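Local coordinates for protein 3-hydroxyacyl-CoA dehydrogenase (Burkholderia thailandensis, PDB 4XGN) that probably catalyses the NAD-dependent oxidation of 3-hydroxyacyl-CoA to 3-oxoacyl-CoA, as a Rossmann-fold enzyme of the short-chain dehydrogenase family, at residues E110-T115 with Y166-A171; A140-R145 with E240-N245; A152-F157 with R250-I255. One frame throughout, in Å; residues are numbered along the deposited sequence.

Contact 1 of 3, residues E110-T115 with Y166-A171. With NAD (nicotinamide-adenine-dinucleotide), chain I; EDO (1,2-ethanediol), chain J.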
loop_
_atom_site.group_PDB
_atom_site.type_symbol
_atom_site.label_atom_id
_atom_site.label_comp_id
_atom_site.label_asym_id
_atom_site.label_seq_id
_atom_site.Cartn_x
_atom_site.Cartn_y
_atom_site.Cartn_z
ATOM N N GLU A 110 12.495 -24.430 11.131
ATOM C CA GLU A 110 13.679 -24.345 10.207
ATOM C C GLU A 110 13.307 -23.942 8.791
ATOM O O GLU A 110 14.082 -23.216 8.132
ATOM C CB GLU A 110 14.473 -25.695 10.190
ATOM C CG GLU A 110 15.681 -25.701 9.214
ATOM C CD GLU A 110 15.432 -26.145 7.729
ATOM O OE1 GLU A 110 14.349 -26.693 7.359
ATOM O OE2 GLU A 110 16.384 -26.015 6.892
ATOM N N LEU A 111 12.178 -24.414 8.273
ATOM C CA LEU A 111 11.767 -24.075 6.921
ATOM C C LEU A 111 11.506 -22.565 6.789
ATOM O O LEU A 111 11.911 -21.941 5.819
ATOM C CB LEU A 111 10.530 -24.877 6.503
ATOM C CG LEU A 111 10.099 -24.755 5.056
ATOM C CD1 LEU A 111 11.257 -25.149 4.142
ATOM C CD2 LEU A 111 8.898 -25.637 4.782
ATOM N N PHE A 112 10.859 -21.990 7.790
ATOM C CA PHE A 112 10.645 -20.549 7.830
ATOM C C PHE A 112 11.985 -19.818 7.929
ATOM O O PHE A 112 12.299 -18.926 7.131
ATOM C CB PHE A 112 9.741 -20.168 9.011
ATOM C CG PHE A 112 9.325 -18.709 9.013
ATOM C CD1 PHE A 112 10.109 -17.745 9.633
ATOM C CD2 PHE A 112 8.150 -18.331 8.424
ATOM C CE1 PHE A 112 9.733 -16.400 9.636
ATOM C CE2 PHE A 112 7.743 -16.992 8.443
ATOM C CZ PHE A 112 8.538 -16.030 9.044
ATOM N N ALA A 113 12.814 -20.267 8.873
ATOM C CA ALA A 113 14.099 -19.624 9.062
ATOM C C ALA A 113 14.987 -19.697 7.815
ATOM O O ALA A 113 15.573 -18.661 7.437
ATOM C CB ALA A 113 14.826 -20.195 10.256
ATOM N N LYS A 114 15.019 -20.838 7.123
ATOM C CA LYS A 114 15.854 -20.979 5.919
ATOM C C LYS A 114 15.382 -20.052 4.809
ATOM O O LYS A 114 16.194 -19.407 4.125
ATOM C CB LYS A 114 15.862 -22.413 5.398
ATOM C CG LYS A 114 16.602 -22.556 4.077
ATOM C CD LYS A 114 17.080 -23.969 3.812
ATOM C CE LYS A 114 17.971 -23.935 2.576
ATOM N NZ LYS A 114 19.348 -23.463 2.921
ATOM N N THR A 115 14.060 -19.966 4.640
ATOM C CA THR A 115 13.511 -19.079 3.585
ATOM C C THR A 115 13.894 -17.636 3.838
ATOM O O THR A 115 14.306 -16.889 2.936
ATOM C CB THR A 115 11.979 -19.225 3.552
ATOM O OG1 THR A 115 11.671 -20.595 3.299
ATOM C CG2 THR A 115 11.354 -18.337 2.458
ATOM N N TYR A 166 7.648 -17.485 2.556
ATOM C CA TYR A 166 8.026 -16.776 1.331
ATOM C C TYR A 166 7.505 -15.335 1.347
ATOM O O TYR A 166 8.254 -14.406 1.123
ATOM C CB TYR A 166 7.474 -17.526 0.145
ATOM C CG TYR A 166 7.943 -17.011 -1.196
ATOM C CD1 TYR A 166 9.259 -17.127 -1.578
ATOM C CD2 TYR A 166 7.047 -16.507 -2.098
ATOM C CE1 TYR A 166 9.681 -16.710 -2.820
ATOM C CE2 TYR A 166 7.457 -16.062 -3.343
ATOM C CZ TYR A 166 8.775 -16.204 -3.712
ATOM O OH TYR A 166 9.234 -15.812 -4.969
ATOM N N ALA A 167 6.242 -15.173 1.723
ATOM C CA ALA A 167 5.666 -13.845 1.801
ATOM C C ALA A 167 6.373 -12.973 2.831
ATOM O O ALA A 167 6.702 -11.818 2.564
ATOM C CB ALA A 167 4.198 -13.931 2.144
ATOM N N ALA A 168 6.661 -13.532 4.004
ATOM C CA ALA A 168 7.441 -12.773 4.992
ATOM C C ALA A 168 8.766 -12.292 4.446
ATOM O O ALA A 168 9.129 -11.159 4.607
ATOM C CB ALA A 168 7.670 -13.586 6.247
ATOM N N SER A 169 9.494 -13.195 3.809
ATOM C CA SER A 169 10.757 -12.858 3.261
ATOM C C SER A 169 10.699 -11.806 2.187
ATOM O O SER A 169 11.527 -10.906 2.172
ATOM C CB SER A 169 11.500 -14.115 2.775
ATOM O OG SER A 169 11.018 -14.580 1.513
ATOM N N LYS A 170 9.732 -11.905 1.301
ATOM C CA LYS A 170 9.642 -10.985 0.191
ATOM C C LYS A 170 9.044 -9.628 0.607
ATOM O O LYS A 170 9.417 -8.591 0.082
ATOM C CB LYS A 170 8.862 -11.641 -0.940
ATOM C CG LYS A 170 9.527 -12.869 -1.502
ATOM C CD LYS A 170 10.919 -12.610 -1.942
ATOM C CE LYS A 170 11.391 -13.659 -2.917
ATOM N NZ LYS A 170 12.558 -13.236 -3.684
ATOM N N ALA A 171 8.141 -9.623 1.573
ATOM C CA ALA A 171 7.681 -8.343 2.156
ATOM C C ALA A 171 8.811 -7.635 2.882
ATOM O O ALA A 171 8.900 -6.411 2.855
ATOM C CB ALA A 171 6.540 -8.623 3.132
HETATM P PA NAD I . 15.452 -20.143 -10.087
HETATM O O1A NAD I . 15.275 -21.263 -9.124
HETATM O O2A NAD I . 15.433 -20.472 -11.547
HETATM O O5B NAD I . 16.792 -19.322 -9.771
HETATM C C5B NAD I . 17.184 -19.037 -8.445
HETATM C C4B NAD I . 18.718 -19.115 -8.352
HETATM O O4B NAD I . 18.948 -18.846 -7.065
HETATM C C3B NAD I . 19.234 -20.556 -8.596
HETATM O O3B NAD I . 20.149 -20.667 -9.636
HETATM C C2B NAD I . 19.760 -20.877 -7.185
HETATM O O2B NAD I . 20.790 -21.929 -7.241
HETATM C C1B NAD I . 20.117 -19.715 -6.645
HETATM N N9A NAD I . 20.136 -19.741 -5.215
HETATM C C8A NAD I . 19.249 -20.311 -4.339
HETATM N N7A NAD I . 19.703 -20.154 -3.053
HETATM C C5A NAD I . 20.833 -19.472 -3.179
HETATM C C6A NAD I . 21.708 -19.015 -2.228
HETATM N N6A NAD I . 21.674 -19.207 -0.815
HETATM N N1A NAD I . 22.794 -18.331 -2.621
HETATM C C2A NAD I . 23.045 -18.084 -3.943
HETATM N N3A NAD I . 22.168 -18.519 -4.896
HETATM C C4A NAD I . 21.094 -19.223 -4.477
HETATM O O3 NAD I . 14.184 -19.229 -9.717
HETATM P PN NAD I . 13.867 -17.757 -10.338
HETATM O O1N NAD I . 12.453 -17.826 -10.814
HETATM O O2N NAD I . 14.860 -17.258 -11.377
HETATM O O5D NAD I . 13.929 -16.812 -9.023
HETATM C C5D NAD I . 14.615 -15.562 -9.012
HETATM C C4D NAD I . 14.072 -14.624 -8.004
HETATM O O4D NAD I . 12.817 -14.301 -8.438
HETATM C C3D NAD I . 13.898 -15.280 -6.611
HETATM O O3D NAD I . 14.161 -14.400 -5.607
HETATM C C2D NAD I . 12.390 -15.653 -6.683
HETATM O O2D NAD I . 11.831 -15.888 -5.310
HETATM C C1D NAD I . 11.838 -14.613 -7.273
HETATM N N1N NAD I . 10.534 -14.766 -7.907
HETATM C C2N NAD I . 10.262 -15.721 -8.858
HETATM C C3N NAD I . 9.008 -15.841 -9.444
HETATM C C7N NAD I . 8.659 -16.900 -10.445
HETATM O O7N NAD I . 7.498 -17.085 -10.725
HETATM N N7N NAD I . 9.680 -17.649 -11.090
HETATM C C4N NAD I . 8.005 -14.927 -9.054
HETATM C C5N NAD I . 8.285 -13.949 -8.133
HETATM C C6N NAD I . 9.539 -13.861 -7.568
HETATM C C1 EDO J . 6.866 -18.098 -6.442
HETATM O O1 EDO J . 7.204 -16.693 -6.499
HETATM C C2 EDO J . 6.896 -18.729 -7.852
HETATM O O2 EDO J . 5.891 -18.153 -8.718
#

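Contact 2 of 3, residues A140-R145 with E240-N245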
loop_
_atom_site.group_PDB
_atom_site.type_symbol
_atom_site.label_atom_id
_atom_site.label_comp_id
_atom_site.label_asym_id
_atom_site.label_seq_id
_atom_site.Cartn_x
_atom_site.Cartn_y
_atom_site.Cartn_z
ATOM N N ALA A 140 29.104 8.183 -11.958
ATOM C CA ALA A 140 28.819 8.261 -13.382
ATOM C C ALA A 140 28.362 9.694 -13.777
ATOM O O ALA A 140 28.073 10.509 -12.913
ATOM C CB ALA A 140 27.730 7.258 -13.740
ATOM N N PRO A 141 28.300 9.997 -15.085
ATOM C CA PRO A 141 27.922 11.374 -15.465
ATOM C C PRO A 141 26.526 11.797 -15.010
ATOM O O PRO A 141 26.307 12.989 -14.744
ATOM C CB PRO A 141 28.070 11.363 -17.005
ATOM C CG PRO A 141 29.127 10.325 -17.266
ATOM C CD PRO A 141 28.916 9.258 -16.209
ATOM N N THR A 142 25.609 10.823 -14.863
ATOM C CA THR A 142 24.257 11.071 -14.360
ATOM C C THR A 142 24.213 11.217 -12.855
ATOM O O THR A 142 23.229 11.682 -12.302
ATOM C CB THR A 142 23.273 9.976 -14.806
ATOM O OG1 THR A 142 23.914 8.695 -14.758
ATOM C CG2 THR A 142 22.790 10.249 -16.236
ATOM N N GLY A 143 25.287 10.819 -12.192
ATOM C CA GLY A 143 25.490 11.144 -10.796
ATOM C C GLY A 143 25.568 9.898 -9.975
ATOM O O GLY A 143 26.039 9.965 -8.852
ATOM N N GLU A 144 25.095 8.763 -10.507
ATOM C CA GLU A 144 25.051 7.526 -9.701
ATOM C C GLU A 144 26.434 6.946 -9.511
ATOM O O GLU A 144 27.191 6.877 -10.466
ATOM C CB GLU A 144 24.231 6.389 -10.335
ATOM C CG GLU A 144 22.731 6.609 -10.483
ATOM C CD GLU A 144 22.303 7.095 -11.839
ATOM O OE1 GLU A 144 23.145 7.580 -12.585
ATOM O OE2 GLU A 144 21.099 7.014 -12.135
ATOM N N ARG A 145 26.719 6.483 -8.313
ATOM C CA ARG A 145 27.842 5.564 -8.123
ATOM C C ARG A 145 27.455 4.108 -8.469
ATOM O O ARG A 145 28.305 3.293 -8.836
ATOM C CB ARG A 145 28.402 5.680 -6.732
ATOM C CG ARG A 145 29.116 6.962 -6.437
ATOM C CD ARG A 145 29.893 6.903 -5.123
ATOM N NE ARG A 145 30.676 8.120 -4.921
ATOM C CZ ARG A 145 30.176 9.289 -4.519
ATOM N NH1 ARG A 145 28.876 9.438 -4.240
ATOM N NH2 ARG A 145 30.994 10.337 -4.421
ATOM N N GLU A 240 18.732 2.521 -16.175
ATOM C CA GLU A 240 18.803 3.681 -17.062
ATOM C C GLU A 240 17.940 4.870 -16.663
ATOM O O GLU A 240 18.000 5.886 -17.346
ATOM C CB GLU A 240 18.514 3.245 -18.501
ATOM C CG GLU A 240 19.549 2.218 -18.993
ATOM C CD GLU A 240 19.358 1.735 -20.426
ATOM O OE1 GLU A 240 18.227 1.764 -20.968
ATOM O OE2 GLU A 240 20.352 1.288 -21.023
ATOM N N ASN A 241 17.119 4.759 -15.623
ATOM C CA ASN A 241 16.235 5.868 -15.252
ATOM C C ASN A 241 16.671 6.483 -13.935
ATOM O O ASN A 241 16.418 5.926 -12.869
ATOM C CB ASN A 241 14.781 5.435 -15.226
ATOM C CG ASN A 241 13.826 6.610 -15.179
ATOM O OD1 ASN A 241 14.120 7.659 -14.586
ATOM N ND2 ASN A 241 12.675 6.442 -15.827
ATOM N N PRO A 242 17.305 7.656 -13.991
ATOM C CA PRO A 242 17.825 8.257 -12.767
ATOM C C PRO A 242 16.814 8.601 -11.710
ATOM O O PRO A 242 17.211 8.814 -10.567
ATOM C CB PRO A 242 18.506 9.520 -13.281
ATOM C CG PRO A 242 18.832 9.190 -14.666
ATOM C CD PRO A 242 17.603 8.529 -15.140
ATOM N N MET A 243 15.525 8.616 -12.061
ATOM C CA MET A 243 14.485 9.021 -11.081
ATOM C C MET A 243 13.850 7.836 -10.337
ATOM O O MET A 243 13.045 8.070 -9.399
ATOM C CB MET A 243 13.397 9.855 -11.742
ATOM C CG MET A 243 13.817 11.302 -11.925
ATOM S SD MET A 243 14.033 12.231 -10.387
ATOM C CE MET A 243 12.345 12.247 -9.791
ATOM N N LEU A 244 14.171 6.598 -10.731
ATOM C CA LEU A 244 13.610 5.428 -10.055
ATOM C C LEU A 244 14.417 5.152 -8.827
ATOM O O LEU A 244 15.544 4.667 -8.922
ATOM C CB LEU A 244 13.526 4.243 -11.012
ATOM C CG LEU A 244 12.361 4.206 -11.998
ATOM C CD1 LEU A 244 12.570 3.072 -13.011
ATOM C CD2 LEU A 244 11.019 4.083 -11.260
ATOM N N ASN A 245 13.857 5.428 -7.658
ATOM C CA ASN A 245 14.540 5.148 -6.423
ATOM C C ASN A 245 13.513 4.881 -5.288
ATOM O O ASN A 245 12.476 5.548 -5.240
ATOM C CB ASN A 245 15.391 6.335 -6.078
ATOM C CG ASN A 245 16.446 6.019 -5.031
ATOM O OD1 ASN A 245 16.718 4.840 -4.705
ATOM N ND2 ASN A 245 17.093 7.055 -4.533
#

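Contact 3 of 3, residues A152-F157 with R250-I255. With NAD (nicotinamide-adenine-dinucleotide), chain I.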
loop_
_atom_site.group_PDB
_atom_site.type_symbol
_atom_site.label_atom_id
_atom_site.label_comp_id
_atom_site.label_asym_id
_atom_site.label_seq_id
_atom_site.Cartn_x
_atom_site.Cartn_y
_atom_site.Cartn_z
ATOM N N ALA A 152 11.555 -9.026 -4.912
ATOM C CA ALA A 152 10.586 -9.451 -3.990
ATOM C C ALA A 152 9.678 -10.488 -4.719
ATOM O O ALA A 152 10.194 -11.472 -5.236
ATOM C CB ALA A 152 9.840 -8.272 -3.395
ATOM N N SER A 153 8.368 -10.283 -4.724
ATOM C CA SER A 153 7.335 -11.155 -5.319
ATOM C C SER A 153 6.032 -10.469 -5.012
ATOM O O SER A 153 5.932 -9.727 -4.044
ATOM C CB SER A 153 7.296 -12.512 -4.614
ATOM O OG SER A 153 6.172 -13.274 -5.008
ATOM N N VAL A 154 5.008 -10.783 -5.802
ATOM C CA VAL A 154 3.657 -10.388 -5.476
ATOM C C VAL A 154 3.217 -11.063 -4.161
ATOM O O VAL A 154 2.331 -10.564 -3.499
ATOM C CB VAL A 154 2.662 -10.675 -6.621
ATOM C CG1 VAL A 154 3.007 -9.848 -7.847
ATOM C CG2 VAL A 154 2.512 -12.158 -6.900
ATOM N N ALA A 155 3.886 -12.120 -3.743
ATOM C CA ALA A 155 3.621 -12.721 -2.440
ATOM C C ALA A 155 3.900 -11.761 -1.261
ATOM O O ALA A 155 3.407 -12.018 -0.158
ATOM C CB ALA A 155 4.443 -14.007 -2.253
ATOM N N ALA A 156 4.664 -10.690 -1.471
ATOM C CA ALA A 156 4.827 -9.616 -0.499
ATOM C C ALA A 156 3.474 -8.998 -0.120
ATOM O O ALA A 156 3.351 -8.465 0.982
ATOM C CB ALA A 156 5.773 -8.512 -0.991
ATOM N N PHE A 157 2.513 -9.045 -1.037
ATOM C CA PHE A 157 1.216 -8.339 -0.926
ATOM C C PHE A 157 0.035 -9.309 -0.940
ATOM O O PHE A 157 -0.984 -9.026 -0.306
ATOM C CB PHE A 157 1.070 -7.374 -2.090
ATOM C CG PHE A 157 2.257 -6.497 -2.275
ATOM C CD1 PHE A 157 2.625 -5.610 -1.266
ATOM C CD2 PHE A 157 3.086 -6.628 -3.405
ATOM C CE1 PHE A 157 3.729 -4.780 -1.417
ATOM C CE2 PHE A 157 4.176 -5.780 -3.582
ATOM C CZ PHE A 157 4.529 -4.909 -2.549
ATOM N N ARG A 250 5.436 -3.939 -9.075
ATOM C CA ARG A 250 4.786 -5.209 -9.470
ATOM C C ARG A 250 4.959 -5.438 -10.969
ATOM O O ARG A 250 4.627 -4.563 -11.789
ATOM C CB ARG A 250 3.324 -5.207 -9.108
ATOM C CG ARG A 250 3.090 -5.084 -7.605
ATOM C CD ARG A 250 1.599 -5.090 -7.239
ATOM N NE ARG A 250 0.960 -6.373 -7.583
ATOM C CZ ARG A 250 0.331 -7.231 -6.787
ATOM N NH1 ARG A 250 0.060 -6.962 -5.530
ATOM N NH2 ARG A 250 -0.125 -8.364 -7.296
ATOM N N LEU A 251 5.428 -6.626 -11.337
ATOM C CA LEU A 251 5.568 -6.992 -12.746
ATOM C C LEU A 251 4.816 -8.316 -12.879
ATOM O O LEU A 251 5.368 -9.382 -12.649
ATOM C CB LEU A 251 7.038 -7.177 -13.133
ATOM C CG LEU A 251 7.340 -7.564 -14.579
ATOM C CD1 LEU A 251 6.986 -6.408 -15.510
ATOM C CD2 LEU A 251 8.810 -7.939 -14.705
ATOM N N ASP A 252 3.529 -8.245 -13.214
ATOM C CA ASP A 252 2.670 -9.382 -12.940
ATOM C C ASP A 252 1.434 -9.551 -13.835
ATOM O O ASP A 252 0.606 -10.361 -13.537
ATOM C CB ASP A 252 2.238 -9.322 -11.481
ATOM C CG ASP A 252 1.372 -8.102 -11.159
ATOM O OD1 ASP A 252 0.982 -7.331 -12.104
ATOM O OD2 ASP A 252 1.108 -7.909 -9.950
ATOM N N GLY A 253 1.326 -8.817 -14.934
ATOM C CA GLY A 253 0.147 -8.975 -15.773
ATOM C C GLY A 253 -1.172 -8.627 -15.090
ATOM O O GLY A 253 -2.224 -9.052 -15.531
ATOM N N ALA A 254 -1.095 -7.832 -14.027
ATOM C CA ALA A 254 -2.263 -7.424 -13.200
ATOM C C ALA A 254 -2.892 -8.546 -12.414
ATOM O O ALA A 254 -3.964 -8.334 -11.854
ATOM C CB ALA A 254 -3.346 -6.686 -14.012
ATOM N N ILE A 255 -2.241 -9.688 -12.247
ATOM C CA ILE A 255 -2.827 -10.740 -11.403
ATOM C C ILE A 255 -2.803 -10.283 -9.943
ATOM O O ILE A 255 -1.895 -9.522 -9.508
ATOM C CB ILE A 255 -2.059 -12.081 -11.590
ATOM C CG1 ILE A 255 -2.912 -13.310 -11.210
ATOM C CG2 ILE A 255 -0.724 -12.062 -10.825
ATOM C CD1 ILE A 255 -2.295 -14.629 -11.629
HETATM P PA NAD I . 15.452 -20.143 -10.087
HETATM O O1A NAD I . 15.275 -21.263 -9.124
HETATM O O2A NAD I . 15.433 -20.472 -11.547
HETATM O O5B NAD I . 16.792 -19.322 -9.771
HETATM C C5B NAD I . 17.184 -19.037 -8.445
HETATM C C4B NAD I . 18.718 -19.115 -8.352
HETATM O O4B NAD I . 18.948 -18.846 -7.065
HETATM C C3B NAD I . 19.234 -20.556 -8.596
HETATM O O3B NAD I . 20.149 -20.667 -9.636
HETATM C C2B NAD I . 19.760 -20.877 -7.185
HETATM O O2B NAD I . 20.790 -21.929 -7.241
HETATM C C1B NAD I . 20.117 -19.715 -6.645
HETATM N N9A NAD I . 20.136 -19.741 -5.215
HETATM C C8A NAD I . 19.249 -20.311 -4.339
HETATM N N7A NAD I . 19.703 -20.154 -3.053
HETATM C C5A NAD I . 20.833 -19.472 -3.179
HETATM C C6A NAD I . 21.708 -19.015 -2.228
HETATM N N6A NAD I . 21.674 -19.207 -0.815
HETATM N N1A NAD I . 22.794 -18.331 -2.621
HETATM C C2A NAD I . 23.045 -18.084 -3.943
HETATM N N3A NAD I . 22.168 -18.519 -4.896
HETATM C C4A NAD I . 21.094 -19.223 -4.477
HETATM O O3 NAD I . 14.184 -19.229 -9.717
HETATM P PN NAD I . 13.867 -17.757 -10.338
HETATM O O1N NAD I . 12.453 -17.826 -10.814
HETATM O O2N NAD I . 14.860 -17.258 -11.377
HETATM O O5D NAD I . 13.929 -16.812 -9.023
HETATM C C5D NAD I . 14.615 -15.562 -9.012
HETATM C C4D NAD I . 14.072 -14.624 -8.004
HETATM O O4D NAD I . 12.817 -14.301 -8.438
HETATM C C3D NAD I . 13.898 -15.280 -6.611
HETATM O O3D NAD I . 14.161 -14.400 -5.607
HETATM C C2D NAD I . 12.390 -15.653 -6.683
HETATM O O2D NAD I . 11.831 -15.888 -5.310
HETATM C C1D NAD I . 11.838 -14.613 -7.273
HETATM N N1N NAD I . 10.534 -14.766 -7.907
HETATM C C2N NAD I . 10.262 -15.721 -8.858
HETATM C C3N NAD I . 9.008 -15.841 -9.444
HETATM C C7N NAD I . 8.659 -16.900 -10.445
HETATM O O7N NAD I . 7.498 -17.085 -10.725
HETATM N N7N NAD I . 9.680 -17.649 -11.090
HETATM C C4N NAD I . 8.005 -14.927 -9.054
HETATM C C5N NAD I . 8.285 -13.949 -8.133
HETATM C C6N NAD I . 9.539 -13.861 -7.568
#

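Contact 1 of 3, residues E110-T115 with Y166-A171
The Phe112 ring reaches the neighbouring helix through its CZ corner, 3.8 Å from Ala168 CB, which meets the ring obliquely; Phe124 of the second subunit stacks on it. Tyr166 points its CB away from segment 110-115, and its ring ends at the cofactor. Lys170 CG lies over the centre of one of its faces, while the ribose hydroxyl O2D of NAD sits in plane at its edge. Between the two rings, Thr115 CG2 fills the helix interface, 3.8 Å from Tyr166 N and 3.9 Å from Ser169 OG. With Thr115 OG1 beside the backbone N (chi1 -59°) and hydrogen-bonded to Leu111 O at 2.9 Å, CG2 lies anti to that N and faces the other helix. Ser169 OG likewise bonds to Tyr166 O, and it has a second partner in Asn119. The helix segments run nearly parallel, at 25°, with axes 9.4 Å apart. On the cofactor side, Tyr166 OH is 2.6 Å from NAD O2D and also hydrogen-bonds the ethanediol O1. Lys170 NZ donates to NAD O3D at 2.8 Å and only weakly to O2D, while Thr151 O steadies the amine. Tyr166 and Lys170, four residues apart on one helix, form the YxxxK motif of the short-chain dehydrogenase active site, here backed by a helix pair that packs against a second subunit.

Contact 2 of 3, residues A140-R145 with E240-N245
Glu144 and Pro242 make the main contact between these loops, and it is one of van der Waals packing. The carboxylate oxygen Glu144 OE2 lies 3.6 Å from Pro242 CA and 3.8 Å from Pro242 CB, the two side chains crossing obliquely. Beside them Thr142 CG2 approaches Pro242 CG more loosely, at 4.4 Å. The glutamate gets there by folding over: its chain bends at chi2 (97°), which brings the carboxylate alongside the proline. Hydrogen bonds fix the groups within each loop. Thr142 OG1 donates to Glu144 OE1 at 2.6 Å, meeting that oxygen nearly along its C-O axis and so holding the carboxylate's rotation. In the other loop, Asn241 OD1 accepts from Met243 N at 3.0 Å in an Asx turn. Charge supplies the third element. Glu144 OE2 forms a salt bridge with Arg190, whose other terminal nitrogen bonds to Leu244 O, so a single guanidinium ties both loops to strand 189-196. The carboxylate's two oxygens therefore have different partners, a hydroxyl and an arginine. Pro242 and Met243 also pack on Glu230 of the third subunit. Both loops contain a type I beta turn, Ala140 to Gly143 and Asn241 to Leu244, and lead into strands 146-151 and 248-251, which flank strand 189-196: these are helix-to-strand connections at the N-terminal ends of the strands of a Rossmann-fold parallel sheet.

Contact 3 of 3, residues A152-F157 with R250-I255
Beside the nicotinamide end of the NAD pocket, where strand 146-151 gives way to the turn carrying Ser153, Val154 and Phe157 pack on Arg250 from the end of strand 248-251. Val154 CG1 lies over one face of the Arg250 guanidinium, 3.5 Å from NH2, the two side chains crossing at about a right angle. Val154 CG1 also comes within 3.4 Å of Asp252 OD2, so it sits on the arginine and on its counter-ion together. Farther along, Phe157 CB is 3.6 Å from Arg250 NH1, and the two side chains run past one another head to tail, ring and guanidinium planes 26° apart; Ala156 CB lies over the centre of one ring face. The arginine reaches this place by bending at chi3 (64°), which brings its end back towards the Val154 turn. There Arg250 NE at 2.8 Å and Arg250 NH2 at 3.0 Å hold Asp252 OD2 side-on, and that oxygen lies almost in the guanidinium plane. The other carboxylate oxygen, OD1, accepts from Ala254 N from above the carboxylate plane, closing an Asx turn. On the cofactor side Ser153 OG caps Ala155 N at 2.9 Å, and Ala152 O lies 3.4 Å from NAD C6N. Ser153 occupies the place of the family's active-site serine and is probably its counterpart. Arg250 also forms a salt bridge with Asp158, while its backbone N bonds to Glu247 of the third subunit. Two acids thus probably balance the charge of one buried arginine, which also has Arg256 close by; with Asp252 fixing the guanidinium's plane, Val154 can rest on a flat surface whose NE/NH2 edge is taken by Asp252.

The first halves of contacts 1, 2 and 3 come in that order along the chain, and so do their second halves. Contacts 1 and 3, centres 17 Å apart, meet at the cofactor: Tyr166 CE2 lies 3.5 Å from Ser153 OG, uniting the tyrosine-lysine helix and the serine turn in one NAD site. Contact 2 lies at the N-terminal ends of the strands, on the opposite side of the chain's centre from contact 1, centres 32 Å apart (25 Å to contact 3). Strands 146-151 and 248-251 run from contact 2 towards contact 3, so the cofactor site lies at the opposite, C-terminal ends. The second subunit touches contacts 1 and 3, the third contacts 2 and 3.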